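Local coordinates for uncharacterized protein (Bacteroides ovatus, PDB 4FS7) that is of unknown function but, as an extracellular leucine-rich repeat protein of the BspA type, probably binds other proteins, at residues F88-C93 / C111-C116. Numbering follows the deposited sequence.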
loop_
_atom_site.group_PDB
_atom_site.type_symbol
_atom_site.label_atom_id
_atom_site.label_comp_id
_atom_site.label_asym_id
_atom_site.label_seq_id
_atom_site.Cartn_x
_atom_site.Cartn_y
_atom_site.Cartn_z
ATOM N N PHE A 88 -3.490 -23.036 2.910
ATOM C CA PHE A 88 -3.494 -23.418 1.503
ATOM C C PHE A 88 -4.690 -24.290 1.067
ATOM O O PHE A 88 -4.672 -24.815 -0.035
ATOM C CB PHE A 88 -2.183 -24.097 1.064
ATOM C CG PHE A 88 -0.991 -23.216 1.158
ATOM C CD1 PHE A 88 -0.317 -23.116 2.336
ATOM C CD2 PHE A 88 -0.545 -22.500 0.071
ATOM C CE1 PHE A 88 0.794 -22.306 2.461
ATOM C CE2 PHE A 88 0.582 -21.684 0.186
ATOM C CZ PHE A 88 1.239 -21.590 1.400
ATOM N N ALA A 89 -5.743 -24.383 1.891
ATOM C CA ALA A 89 -6.740 -25.424 1.620
ATOM C C ALA A 89 -7.409 -25.319 0.247
ATOM O O ALA A 89 -7.714 -26.344 -0.367
ATOM C CB ALA A 89 -7.766 -25.455 2.751
ATOM N N PHE A 90 -7.661 -24.096 -0.236
ATOM C CA PHE A 90 -8.327 -23.887 -1.508
ATOM C C PHE A 90 -7.430 -23.041 -2.426
ATOM O O PHE A 90 -7.927 -22.392 -3.325
ATOM C CB PHE A 90 -9.704 -23.227 -1.311
ATOM C CG PHE A 90 -10.476 -23.821 -0.176
ATOM C CD1 PHE A 90 -11.015 -25.090 -0.242
ATOM C CD2 PHE A 90 -10.637 -23.119 0.963
ATOM C CE1 PHE A 90 -11.688 -25.622 0.876
ATOM C CE2 PHE A 90 -11.307 -23.615 2.043
ATOM C CZ PHE A 90 -11.812 -24.874 2.013
ATOM N N GLU A 91 -6.115 -23.079 -2.207
ATOM C CA GLU A 91 -5.196 -22.257 -2.985
ATOM C C GLU A 91 -5.329 -22.629 -4.462
ATOM O O GLU A 91 -5.307 -23.821 -4.814
ATOM C CB GLU A 91 -3.766 -22.445 -2.503
ATOM C CG GLU A 91 -2.831 -21.314 -2.935
ATOM C CD GLU A 91 -1.385 -21.714 -2.999
ATOM O OE1 GLU A 91 -1.097 -22.804 -3.555
ATOM O OE2 GLU A 91 -0.544 -20.917 -2.506
ATOM N N ASN A 92 -5.449 -21.621 -5.315
ATOM C CA ASN A 92 -5.533 -21.846 -6.755
ATOM C C ASN A 92 -6.714 -22.677 -7.229
ATOM O O ASN A 92 -6.656 -23.281 -8.289
ATOM C CB ASN A 92 -4.187 -22.382 -7.314
ATOM C CG ASN A 92 -3.065 -21.366 -7.167
ATOM O OD1 ASN A 92 -3.297 -20.149 -7.239
ATOM N ND2 ASN A 92 -1.859 -21.859 -6.964
ATOM N N CYS A 93 -7.788 -22.667 -6.460
ATOM C CA CYS A 93 -9.078 -23.151 -6.941
ATOM C C CYS A 93 -9.722 -22.059 -7.772
ATOM O O CYS A 93 -10.645 -21.367 -7.338
ATOM C CB CYS A 93 -10.006 -23.585 -5.800
ATOM S SG CYS A 93 -9.388 -25.110 -4.973
ATOM N N CYS A 111 -2.763 -18.218 2.805
ATOM C CA CYS A 111 -3.028 -18.595 1.425
ATOM C C CYS A 111 -4.257 -19.508 1.246
ATOM O O CYS A 111 -4.382 -20.139 0.191
ATOM C CB CYS A 111 -1.800 -19.259 0.778
ATOM S SG CYS A 111 -0.408 -18.127 0.605
ATOM N N THR A 112 -5.210 -19.504 2.188
ATOM C CA THR A 112 -6.300 -20.476 2.087
ATOM C C THR A 112 -7.132 -20.302 0.822
ATOM O O THR A 112 -7.557 -21.301 0.229
ATOM C CB THR A 112 -7.179 -20.379 3.336
ATOM O OG1 THR A 112 -6.397 -20.722 4.457
ATOM C CG2 THR A 112 -8.388 -21.320 3.267
ATOM N N PHE A 113 -7.372 -19.045 0.405
ATOM C CA PHE A 113 -8.114 -18.742 -0.778
ATOM C C PHE A 113 -7.288 -17.972 -1.796
ATOM O O PHE A 113 -7.840 -17.343 -2.694
ATOM C CB PHE A 113 -9.392 -17.961 -0.463
ATOM C CG PHE A 113 -10.355 -18.679 0.410
ATOM C CD1 PHE A 113 -11.320 -19.513 -0.152
ATOM C CD2 PHE A 113 -10.357 -18.512 1.794
ATOM C CE1 PHE A 113 -12.214 -20.170 0.664
ATOM C CE2 PHE A 113 -11.297 -19.184 2.602
ATOM C CZ PHE A 113 -12.221 -19.984 2.010
ATOM N N SER A 114 -5.971 -17.995 -1.641
ATOM C CA SER A 114 -5.114 -17.305 -2.579
ATOM C C SER A 114 -5.331 -17.889 -3.986
ATOM O O SER A 114 -5.325 -19.118 -4.179
ATOM C CB SER A 114 -3.675 -17.452 -2.178
ATOM O OG SER A 114 -2.838 -16.758 -3.127
ATOM N N GLY A 115 -5.526 -17.034 -4.971
ATOM C CA GLY A 115 -5.712 -17.513 -6.317
ATOM C C GLY A 115 -7.113 -17.933 -6.735
ATOM O O GLY A 115 -7.318 -18.464 -7.828
ATOM N N CYS A 116 -8.091 -17.711 -5.868
ATOM C CA CYS A 116 -9.487 -18.057 -6.155
ATOM C C CYS A 116 -10.124 -16.911 -6.918
ATOM O O CYS A 116 -10.969 -16.177 -6.411
ATOM C CB CYS A 116 -10.235 -18.369 -4.846
ATOM S SG CYS A 116 -9.665 -19.926 -4.108
HETATM O O HOH W 1 -5.221 -19.396 -9.467
HETATM O O HOH W 2 -1.922 -18.608 -5.113
#
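Successive coils of a leucine-rich repeat solenoid of the BspA type stack here through the same pair of turns, a type I turn running into a type II turn in both 88-93 and 111-116. Two backbone bonds join the coils. Phe90 N reaches Thr112 O at 2.8 Å in the plane of that carbonyl, though bent at the hydrogen (138°), whereas Asn92 N meets Ser114 O at 2.8 Å almost straight and nearly along the C=O axis. The Ser114 carbonyl also receives a CA-H...O contact from Glu91.

On the inner side the rings of Phe90 and Phe113 run side by side as an oblique pair, both with CG anti to the carbonyl carbon, their planes inclined at 31°. The CD2 rim of Phe90 comes over a face of Phe113, 3.4 Å from CE1, and the same rim touches Thr112 CG2. Phe113 in turn meets Phe136 almost parallel, so the row of phenylalanines continues along the solenoid to the next coil. An alanine in place of Phe90 would lose the ring that lies against Phe113 and Thr112 CG2 and would probably loosen the packing against Ile62, Ile85 and Ile99.

Elsewhere Cys111 CB sits over one face of the Phe88 ring, 3.7 Å from its centroid, with SG oblique to it, while the Glu91 carboxylate lies at the ring edge and OE1 is held by Gln68 NE2. Beside the second turn, Asn92 OD1 accepts from two waters, one also donating to Gly115 O and the other hydrogen-bonded to Ser114 OG. One directional backbone bond at each turn thus fixes the register of the coils, whereas the non-directional packing of Phe90 on Phe113 tolerates their tilt, and water satisfies the amide oxygen of Asn92.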